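Local coordinates for protein transcriptional activator TenA-1 (PDB 2QZC) that probably acts as a thiaminase-like enzyme of thiamin metabolism, as a dimeric member of the TenA family with an all-helical, heme oxygenase-like fold, at residues M55-L60 with H118-A123; F130-T135 with Y177-V182; L110-Y115 with I200-A205. All blocks are in the same frame, centred on the assembly; numbering follows the deposited sequence. Where two conformers were deposited one is given.

Overall arrangement
Helix 38-63 comes first of the helices concerned, and interaction 1 closes a loop when residues 118-123 of helix 110-125 return to lie along it. Interaction 2 then opens on the next helix, 127-148, and ends where helix 166-179 gives way to a turn, so these two follow in series. Interaction 3 joins the start of helix 110-125 to helix 186-208; its loop crosses that of interaction 1 and has interaction 2 nested inside it. Interactions 1 and 3 share helix 110-125, with centres about 16 Å apart, whereas interactions 1 and 2 touch through Trp-134 and Phe-130, which pack on Met-55 and Ala-58. Together they tie five helices into one bundle.

Interaction 1: M55-L60 with H118-A123; sequences MLRALL and HLYYYA
Apolar packing carries most of this contact, in which two helical segments run side by side in the same direction, their axes 8.7 Å apart and only 7° from parallel. Ala-58 sits in the middle. Its CB points to the other helix and meets CB of Leu-119 at 4.0 Å and CB of Ala-123 at 4.1 Å, so small residues let the backbones come close: the CA atoms of Ala-58 and Tyr-120 are 5.1 Å apart. The methyl group of Ala-123 also rests on the carbonyl oxygen of Ala-58, CB to O 3.3 Å. On one flank Leu-119 extends alongside Met-55, a selenomethionine, with CD1 against CG at 4.1 Å; the selenium end turns on to Trp-134 of helix 127-148.

On the other flank the contact is of mixed character. The ring of Tyr-120 reaches across and lies alongside the aliphatic part of Arg-57, OH 3.5 Å from CD, with no hydrogen bond between the two residues. Their polar ends have other partners: Tyr-120 OH bonds to Asp-54, while the extended arginine pairs with Glu-53 and gives NH1 to the carbonyl oxygens of Ser-64 and Gly-66 of the second subunit. The same flank therefore leads into the dimer interface. Such tight alanine-lined pairing of nearly parallel helices belongs here to the all-helical, heme oxygenase-like bundle of the TenA family.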
loop_
_atom_site.group_PDB
_atom_site.type_symbol
_atom_site.label_atom_id
_atom_site.label_comp_id
_atom_site.label_asym_id
_atom_site.label_seq_id
_atom_site.Cartn_x
_atom_site.Cartn_y
_atom_site.Cartn_z
HETATM N N MSE A 55 -0.094 -12.088 -1.562
HETATM C CA MSE A 55 0.105 -11.595 -0.170
HETATM C C MSE A 55 0.196 -10.061 -0.145
HETATM O O MSE A 55 -0.409 -9.412 0.707
HETATM C CB MSE A 55 1.388 -12.207 0.399
HETATM C CG MSE A 55 1.655 -11.920 1.811
HETATM SE SE MSE A 55 3.582 -12.115 2.239
HETATM C CE MSE A 55 4.217 -10.470 1.458
ATOM N N LEU A 56 0.929 -9.497 -1.092
ATOM C CA LEU A 56 1.061 -8.036 -1.175
ATOM C C LEU A 56 -0.272 -7.407 -1.533
ATOM O O LEU A 56 -0.668 -6.360 -0.954
ATOM C CB LEU A 56 2.117 -7.636 -2.193
ATOM C CG LEU A 56 3.555 -7.931 -1.815
ATOM C CD1 LEU A 56 4.472 -7.733 -2.998
ATOM C CD2 LEU A 56 4.005 -7.061 -0.673
ATOM N N ARG A 57 -1.007 -8.010 -2.497
ATOM C CA ARG A 57 -2.326 -7.466 -2.826
ATOM C C ARG A 57 -3.270 -7.488 -1.632
ATOM O O ARG A 57 -4.018 -6.520 -1.351
ATOM C CB ARG A 57 -2.906 -8.170 -4.040
ATOM C CG ARG A 57 -2.110 -7.886 -5.318
ATOM C CD ARG A 57 -2.737 -8.661 -6.472
ATOM N NE ARG A 57 -2.001 -8.518 -7.734
ATOM C CZ ARG A 57 -2.106 -7.477 -8.567
ATOM N NH1 ARG A 57 -2.902 -6.486 -8.296
ATOM N NH2 ARG A 57 -1.419 -7.440 -9.703
ATOM N N ALA A 58 -3.258 -8.596 -0.898
ATOM C CA ALA A 58 -4.077 -8.721 0.320
ATOM C C ALA A 58 -3.667 -7.699 1.389
ATOM O O ALA A 58 -4.526 -7.050 1.982
ATOM C CB ALA A 58 -3.965 -10.171 0.844
ATOM N N LEU A 59 -2.369 -7.502 1.560
ATOM C CA LEU A 59 -1.862 -6.453 2.486
ATOM C C LEU A 59 -2.400 -5.072 2.112
ATOM O O LEU A 59 -2.830 -4.306 2.977
ATOM C CB LEU A 59 -0.332 -6.392 2.498
ATOM C CG LEU A 59 0.363 -5.253 3.267
ATOM C CD1 LEU A 59 -0.071 -5.293 4.721
ATOM C CD2 LEU A 59 1.864 -5.364 3.061
ATOM N N LEU A 60 -2.389 -4.787 0.807
ATOM C CA LEU A 60 -2.882 -3.458 0.360
ATOM C C LEU A 60 -4.368 -3.253 0.708
ATOM O O LEU A 60 -4.737 -2.224 1.321
ATOM C CB LEU A 60 -2.636 -3.272 -1.128
ATOM C CG LEU A 60 -1.174 -3.119 -1.533
ATOM C CD1 LEU A 60 -0.987 -3.329 -3.067
ATOM C CD2 LEU A 60 -0.646 -1.734 -1.059
ATOM N N HIS A 118 -7.287 -17.558 1.435
ATOM C CA HIS A 118 -7.445 -17.332 2.904
ATOM C C HIS A 118 -7.027 -15.886 3.256
ATOM O O HIS A 118 -7.749 -15.158 3.934
ATOM C CB HIS A 118 -6.574 -18.387 3.614
ATOM C CG HIS A 118 -6.330 -18.198 5.084
ATOM N ND1 HIS A 118 -7.280 -18.439 6.059
ATOM C CD2 HIS A 118 -5.174 -17.918 5.735
ATOM C CE1 HIS A 118 -6.700 -18.302 7.243
ATOM N NE2 HIS A 118 -5.430 -18.001 7.075
ATOM N N LEU A 119 -5.851 -15.455 2.777
ATOM C CA LEU A 119 -5.373 -14.075 3.049
ATOM C C LEU A 119 -6.332 -13.052 2.456
ATOM O O LEU A 119 -6.648 -12.069 3.106
ATOM C CB LEU A 119 -3.951 -13.853 2.526
ATOM C CG LEU A 119 -2.881 -14.722 3.173
ATOM C CD1 LEU A 119 -1.528 -14.380 2.523
ATOM C CD2 LEU A 119 -2.817 -14.516 4.686
ATOM N N TYR A 120 -6.783 -13.267 1.201
ATOM C CA TYR A 120 -7.725 -12.324 0.625
ATOM C C TYR A 120 -9.020 -12.237 1.416
ATOM O O TYR A 120 -9.599 -11.130 1.555
ATOM C CB TYR A 120 -8.045 -12.665 -0.848
ATOM C CG TYR A 120 -6.991 -12.321 -1.885
ATOM C CD1 TYR A 120 -6.728 -11.001 -2.194
ATOM C CD2 TYR A 120 -6.279 -13.310 -2.600
ATOM C CE1 TYR A 120 -5.836 -10.676 -3.186
ATOM C CE2 TYR A 120 -5.383 -12.984 -3.596
ATOM C CZ TYR A 120 -5.119 -11.646 -3.848
ATOM O OH TYR A 120 -4.243 -11.337 -4.856
ATOM N N TYR A 121 -9.535 -13.375 1.878
ATOM C CA TYR A 121 -10.795 -13.418 2.598
ATOM C C TYR A 121 -10.743 -12.482 3.797
ATOM O O TYR A 121 -11.643 -11.625 3.968
ATOM C CB TYR A 121 -11.140 -14.868 3.007
ATOM C CG TYR A 121 -12.367 -14.930 3.895
ATOM C CD1 TYR A 121 -13.614 -14.789 3.351
ATOM C CD2 TYR A 121 -12.278 -15.129 5.248
ATOM C CE1 TYR A 121 -14.769 -14.802 4.145
ATOM C CE2 TYR A 121 -13.425 -15.141 6.056
ATOM C CZ TYR A 121 -14.665 -14.996 5.491
ATOM O OH TYR A 121 -15.798 -15.013 6.288
ATOM N N TYR A 122 -9.721 -12.618 4.611
ATOM C CA TYR A 122 -9.614 -11.780 5.814
ATOM C C TYR A 122 -9.264 -10.332 5.496
ATOM O O TYR A 122 -9.796 -9.421 6.124
ATOM C CB TYR A 122 -8.666 -12.423 6.858
ATOM C CG TYR A 122 -9.325 -13.646 7.430
ATOM C CD1 TYR A 122 -10.480 -13.525 8.193
ATOM C CD2 TYR A 122 -8.844 -14.922 7.147
ATOM C CE1 TYR A 122 -11.150 -14.683 8.664
ATOM C CE2 TYR A 122 -9.506 -16.056 7.607
ATOM C CZ TYR A 122 -10.636 -15.915 8.358
ATOM O OH TYR A 122 -11.336 -17.035 8.800
ATOM N N ALA A 123 -8.469 -10.120 4.453
ATOM C CA ALA A 123 -8.161 -8.721 4.025
ATOM C C ALA A 123 -9.405 -7.985 3.618
ATOM O O ALA A 123 -9.552 -6.779 3.919
ATOM C CB ALA A 123 -7.201 -8.714 2.897
#

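Interaction 2: F130-T135 with Y177-V182; sequences FLVAWT and YALDEV
Leu-131 is the main bump on helix 127-148, and its hollow lies at the C-terminal end of helix 166-179. With CG anti to the backbone N (chi1 -178°), the side chain drives CD2 into the corner between Ala-178, Leu-179 and Val-182. That methyl lies 3.6 Å from the backbone N of Leu-179 and also touches CB of Ala-178 and CG2 of Val-182. The hollow owes its shape to a type I beta turn from Leu-179 to Val-182, which brings Val-182 round to face helix 127-148. Joining two helices of the heme oxygenase-like bundle, the contact is buried and crossed by no hydrogen bond, only by van der Waals packing; Phe-192 of helix 186-208 adjoins both Val-132 and Thr-135.

Leu-179 makes the answering bump. Its two methyls part over the surface of helix 127-148: CD1 goes to CG2 of Val-132 at 3.9 Å, the two side chains crossing at about a right angle, while CD2 settles on both branches of Thr-135, 4.1 Å from OG1 and 4.2 Å from CG2. The threonine OG1 also donates to Leu-131 O of its own helix at 2.7 Å, from above the carbonyl plane, which fixes the rotation of the side chain. An alanine here would remove both the OG1 bond and the CG2 methyl, and would probably loosen the seat of Leu-179 CD2.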
loop_
_atom_site.group_PDB
_atom_site.type_symbol
_atom_site.label_atom_id
_atom_site.label_comp_id
_atom_site.label_asym_id
_atom_site.label_seq_id
_atom_site.Cartn_x
_atom_site.Cartn_y
_atom_site.Cartn_z
ATOM N N PHE A 130 -6.765 -9.943 9.108
ATOM C CA PHE A 130 -5.698 -10.117 8.136
ATOM C C PHE A 130 -4.334 -10.153 8.815
ATOM O O PHE A 130 -3.486 -10.995 8.511
ATOM C CB PHE A 130 -5.709 -9.047 7.044
ATOM C CG PHE A 130 -4.467 -9.078 6.186
ATOM C CD1 PHE A 130 -4.322 -10.058 5.211
ATOM C CD2 PHE A 130 -3.352 -8.245 6.470
ATOM C CE1 PHE A 130 -3.149 -10.145 4.472
ATOM C CE2 PHE A 130 -2.184 -8.370 5.741
ATOM C CZ PHE A 130 -2.098 -9.310 4.757
ATOM N N LEU A 131 -4.083 -9.195 9.711
ATOM C CA LEU A 131 -2.797 -9.099 10.408
ATOM C C LEU A 131 -2.448 -10.379 11.145
ATOM O O LEU A 131 -1.325 -10.863 11.034
ATOM C CB LEU A 131 -2.815 -7.854 11.334
ATOM C CG LEU A 131 -1.577 -7.546 12.109
ATOM C CD1 LEU A 131 -0.328 -7.363 11.235
ATOM C CD2 LEU A 131 -1.892 -6.295 12.962
ATOM N N VAL A 132 -3.419 -10.950 11.850
ATOM C CA VAL A 132 -3.210 -12.213 12.527
ATOM C C VAL A 132 -2.947 -13.325 11.487
ATOM O O VAL A 132 -2.028 -14.151 11.680
ATOM C CB VAL A 132 -4.348 -12.551 13.504
ATOM C CG1 VAL A 132 -4.262 -13.945 14.053
ATOM C CG2 VAL A 132 -4.358 -11.503 14.649
ATOM N N ALA A 133 -3.719 -13.348 10.384
ATOM C CA ALA A 133 -3.511 -14.363 9.350
ATOM C C ALA A 133 -2.160 -14.288 8.672
ATOM O O ALA A 133 -1.651 -15.289 8.195
ATOM C CB ALA A 133 -4.620 -14.257 8.306
ATOM N N TRP A 134 -1.602 -13.088 8.587
ATOM C CA TRP A 134 -0.345 -12.791 7.915
ATOM C C TRP A 134 0.889 -13.016 8.788
ATOM O O TRP A 134 1.984 -13.222 8.277
ATOM C CB TRP A 134 -0.418 -11.304 7.496
ATOM C CG TRP A 134 0.669 -10.778 6.643
ATOM C CD1 TRP A 134 1.274 -11.407 5.603
ATOM C CD2 TRP A 134 1.270 -9.476 6.730
ATOM N NE1 TRP A 134 2.189 -10.561 5.012
ATOM C CE2 TRP A 134 2.218 -9.373 5.676
ATOM C CE3 TRP A 134 1.073 -8.384 7.578
ATOM C CZ2 TRP A 134 3.034 -8.214 5.491
ATOM C CZ3 TRP A 134 1.851 -7.223 7.380
ATOM C CH2 TRP A 134 2.794 -7.161 6.344
ATOM N N THR A 135 0.724 -13.019 10.110
ATOM C CA THR A 135 1.867 -13.083 11.035
ATOM C C THR A 135 2.675 -14.371 10.929
ATOM O O THR A 135 3.887 -14.288 10.925
ATOM C CB THR A 135 1.416 -12.765 12.459
ATOM O OG1 THR A 135 0.948 -11.411 12.472
ATOM C CG2 THR A 135 2.600 -12.868 13.431
ATOM N N TYR A 177 4.524 -4.195 16.155
ATOM C CA TYR A 177 3.987 -2.954 16.737
ATOM C C TYR A 177 2.474 -2.849 16.422
ATOM O O TYR A 177 1.652 -2.491 17.276
ATOM C CB TYR A 177 4.808 -1.770 16.187
ATOM C CG TYR A 177 4.476 -0.381 16.693
ATOM C CD1 TYR A 177 4.470 -0.093 18.065
ATOM C CD2 TYR A 177 4.263 0.679 15.796
ATOM C CE1 TYR A 177 4.180 1.209 18.531
ATOM C CE2 TYR A 177 3.996 1.993 16.252
ATOM C CZ TYR A 177 3.954 2.241 17.615
ATOM O OH TYR A 177 3.684 3.518 18.063
ATOM N N ALA A 178 2.100 -3.173 15.180
ATOM C CA ALA A 178 0.682 -3.175 14.786
ATOM C C ALA A 178 -0.093 -4.310 15.480
ATOM O O ALA A 178 -1.208 -4.120 15.927
ATOM C CB ALA A 178 0.532 -3.323 13.278
ATOM N N LEU A 179 0.514 -5.499 15.551
ATOM C CA LEU A 179 -0.112 -6.647 16.214
ATOM C C LEU A 179 -0.383 -6.390 17.693
ATOM O O LEU A 179 -1.405 -6.870 18.208
ATOM C CB LEU A 179 0.727 -7.926 16.040
ATOM C CG LEU A 179 0.172 -9.256 16.552
ATOM C CD1 LEU A 179 -1.084 -9.665 15.761
ATOM C CD2 LEU A 179 1.208 -10.344 16.427
ATOM N N ASP A 180 0.500 -5.636 18.350
ATOM C CA ASP A 180 0.288 -5.321 19.792
ATOM C C ASP A 180 -1.007 -4.542 20.092
ATOM O O ASP A 180 -1.466 -4.556 21.255
ATOM C CB ASP A 180 1.524 -4.630 20.368
ATOM C CG ASP A 180 2.716 -5.577 20.517
ATOM O OD1 ASP A 180 2.550 -6.818 20.603
ATOM O OD2 ASP A 180 3.847 -5.042 20.550
ATOM N N GLU A 181 -1.601 -3.901 19.070
ATOM C CA GLU A 181 -2.879 -3.166 19.197
ATOM C C GLU A 181 -4.102 -4.066 19.153
ATOM O O GLU A 181 -5.224 -3.612 19.455
ATOM C CB GLU A 181 -3.062 -2.093 18.099
ATOM C CG GLU A 181 -2.389 -0.767 18.360
ATOM C CD GLU A 181 -3.006 0.390 17.561
ATOM O OE1 GLU A 181 -4.246 0.595 17.603
ATOM O OE2 GLU A 181 -2.240 1.123 16.926
ATOM N N VAL A 182 -3.924 -5.336 18.782
ATOM C CA VAL A 182 -5.027 -6.263 18.642
ATOM C C VAL A 182 -5.348 -6.954 19.969
ATOM O O VAL A 182 -4.433 -7.371 20.674
ATOM C CB VAL A 182 -4.722 -7.363 17.547
ATOM C CG1 VAL A 182 -5.898 -8.306 17.344
ATOM C CG2 VAL A 182 -4.368 -6.682 16.206
#

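Interaction 3: L110-Y115 with I200-A205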
loop_
_atom_site.group_PDB
_atom_site.type_symbol
_atom_site.label_atom_id
_atom_site.label_comp_id
_atom_site.label_asym_id
_atom_site.label_seq_id
_atom_site.Cartn_x
_atom_site.Cartn_y
_atom_site.Cartn_z
ATOM N N LEU A 110 -2.692 -26.764 -4.931
ATOM C CA LEU A 110 -3.923 -26.582 -4.162
ATOM C C LEU A 110 -3.661 -25.827 -2.866
ATOM O O LEU A 110 -4.443 -24.921 -2.513
ATOM C CB LEU A 110 -4.549 -27.948 -3.837
ATOM C CG LEU A 110 -5.796 -27.937 -2.939
ATOM C CD1 LEU A 110 -6.882 -27.056 -3.493
ATOM C CD2 LEU A 110 -6.327 -29.370 -2.709
ATOM N N ILE A 111 -2.594 -26.161 -2.149
ATOM C CA ILE A 111 -2.331 -25.501 -0.884
ATOM C C ILE A 111 -2.044 -24.007 -1.064
ATOM O O ILE A 111 -2.563 -23.181 -0.303
ATOM C CB ILE A 111 -1.166 -26.169 -0.142
ATOM C CG1 ILE A 111 -1.467 -27.618 0.177
ATOM C CG2 ILE A 111 -0.876 -25.425 1.182
ATOM C CD1 ILE A 111 -2.681 -27.841 1.093
ATOM N N ASN A 112 -1.253 -23.657 -2.075
ATOM C CA ASN A 112 -0.960 -22.235 -2.354
ATOM C C ASN A 112 -2.234 -21.489 -2.738
ATOM O O ASN A 112 -2.523 -20.350 -2.313
ATOM C CB ASN A 112 0.086 -22.175 -3.451
ATOM C CG ASN A 112 0.713 -20.812 -3.634
ATOM O OD1 ASN A 112 0.498 -19.902 -2.836
ATOM N ND2 ASN A 112 1.534 -20.704 -4.710
ATOM N N TYR A 113 -3.041 -22.141 -3.580
ATOM C CA TYR A 113 -4.317 -21.528 -3.987
ATOM C C TYR A 113 -5.169 -21.214 -2.764
ATOM O O TYR A 113 -5.661 -20.099 -2.526
ATOM C CB TYR A 113 -5.078 -22.420 -4.984
ATOM C CG TYR A 113 -6.278 -21.665 -5.542
ATOM C CD1 TYR A 113 -6.121 -20.737 -6.547
ATOM C CD2 TYR A 113 -7.531 -21.837 -5.038
ATOM C CE1 TYR A 113 -7.181 -19.989 -7.024
ATOM C CE2 TYR A 113 -8.625 -21.070 -5.514
ATOM C CZ TYR A 113 -8.431 -20.172 -6.521
ATOM O OH TYR A 113 -9.468 -19.376 -6.955
ATOM N N ALA A 114 -5.344 -22.221 -1.908
ATOM C CA ALA A 114 -6.139 -22.051 -0.700
ATOM C C ALA A 114 -5.575 -20.984 0.238
ATOM O O ALA A 114 -6.323 -20.166 0.809
ATOM C CB ALA A 114 -6.216 -23.417 0.060
ATOM N N TYR A 115 -4.268 -21.000 0.418
ATOM C CA TYR A 115 -3.589 -20.095 1.342
ATOM C C TYR A 115 -3.751 -18.644 0.879
ATOM O O TYR A 115 -4.105 -17.731 1.676
ATOM C CB TYR A 115 -2.140 -20.492 1.486
ATOM C CG TYR A 115 -1.328 -19.862 2.613
ATOM C CD1 TYR A 115 -1.864 -19.014 3.589
ATOM C CD2 TYR A 115 0.006 -20.255 2.763
ATOM C CE1 TYR A 115 -1.086 -18.496 4.626
ATOM C CE2 TYR A 115 0.778 -19.762 3.822
ATOM C CZ TYR A 115 0.228 -18.880 4.756
ATOM O OH TYR A 115 1.019 -18.389 5.776
ATOM N N ILE A 200 2.753 -25.354 6.871
ATOM C CA ILE A 200 3.181 -26.757 6.909
ATOM C C ILE A 200 2.836 -27.439 5.569
ATOM O O ILE A 200 3.690 -28.117 4.950
ATOM C CB ILE A 200 2.527 -27.492 8.080
ATOM C CG1 ILE A 200 3.008 -26.916 9.413
ATOM C CG2 ILE A 200 2.850 -29.002 8.017
ATOM C CD1 ILE A 200 2.116 -27.286 10.632
ATOM N N GLY A 201 1.606 -27.248 5.118
ATOM C CA GLY A 201 1.165 -27.794 3.852
ATOM C C GLY A 201 1.942 -27.278 2.668
ATOM O O GLY A 201 2.169 -27.994 1.692
ATOM N N PHE A 202 2.355 -26.017 2.728
ATOM C CA PHE A 202 3.125 -25.389 1.623
ATOM C C PHE A 202 4.482 -26.085 1.437
ATOM O O PHE A 202 4.875 -26.409 0.310
ATOM C CB PHE A 202 3.315 -23.879 1.918
ATOM C CG PHE A 202 3.618 -23.039 0.712
ATOM C CD1 PHE A 202 4.896 -22.938 0.196
ATOM C CD2 PHE A 202 2.599 -22.324 0.093
ATOM C CE1 PHE A 202 5.139 -22.166 -1.005
ATOM C CE2 PHE A 202 2.851 -21.530 -1.019
ATOM C CZ PHE A 202 4.111 -21.478 -1.570
ATOM N N TRP A 203 5.147 -26.361 2.551
ATOM C CA TRP A 203 6.426 -27.089 2.479
ATOM C C TRP A 203 6.179 -28.525 2.032
ATOM O O TRP A 203 6.970 -29.065 1.254
ATOM C CB TRP A 203 7.114 -27.138 3.829
ATOM C CG TRP A 203 7.532 -25.940 4.570
ATOM C CD1 TRP A 203 7.283 -25.703 5.897
ATOM C CD2 TRP A 203 8.350 -24.858 4.122
ATOM N NE1 TRP A 203 7.906 -24.563 6.293
ATOM C CE2 TRP A 203 8.530 -23.995 5.226
ATOM C CE3 TRP A 203 8.927 -24.515 2.873
ATOM C CZ2 TRP A 203 9.269 -22.780 5.151
ATOM C CZ3 TRP A 203 9.648 -23.354 2.793
ATOM C CH2 TRP A 203 9.825 -22.488 3.962
ATOM N N ASP A 204 5.142 -29.184 2.560
ATOM C CA ASP A 204 4.717 -30.565 2.174
ATOM C C ASP A 204 4.545 -30.650 0.636
ATOM O O ASP A 204 5.013 -31.571 -0.050
ATOM C CB ASP A 204 3.316 -30.990 2.765
ATOM C CG ASP A 204 3.238 -31.186 4.327
ATOM O OD1 ASP A 204 4.281 -31.356 4.961
ATOM O OD2 ASP A 204 2.071 -31.151 4.907
ATOM N N ALA A 205 3.797 -29.694 0.104
ATOM C CA ALA A 205 3.444 -29.666 -1.312
ATOM C C ALA A 205 4.663 -29.467 -2.207
ATOM O O ALA A 205 4.700 -29.992 -3.339
ATOM C CB ALA A 205 2.390 -28.584 -1.574
#
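The first turns of helix 110-125 pass the segment 200-205 of helix 186-208 in a broadly antiparallel sense, with 153° between their directions and 9.1 Å between the axes. The backbones come nearest at Ile-111 and Phe-202, whose CA atoms are 6.0 Å apart. Gly-201 makes room at this point: CG2 of Ile-111, anti to its backbone N, presses on the bare peptide, 3.6 Å from N of Phe-202 and 3.7 Å from C of Gly-201. A CB on Gly-201 would point toward helix 110-125 and come tightly close to this methyl. The other branch of Ile-111 leads to the next helical turn, where CG1 meets CB of Ala-205 at 4.3 Å.

Two helices far apart in the sequence are thus joined within the heme oxygenase-like bundle, and helix 38-63 packs beside them through Tyr-44 and Gln-47, both against Phe-202. A bound imidazole, probably from the crystallisation liquor, lies about 3 Å from the Phe-202 side chain at its nearest atoms.

Phe-202 makes the second half of the contact, its ring carried to helix 110-125 by a CG anti to the backbone N (chi1 -159°). Asn-112 runs alongside, with its amide plane turned 76° from the ring, and places OD1 in the ring plane at the edge, 3.4 Å from CE2. This is an approach to the weakly positive rim of the ring rather than a hydrogen bond, and the buried OD1 has no hydrogen-bonding partner in the model. The other end of the amide is held, since ND2 bonds to Gln-47. One turn further along the helix, Tyr-115 brings its own ring edge to Phe-202, CD2 to CD2 at 4.3 Å, while its hydroxyl bonds to Glu-199.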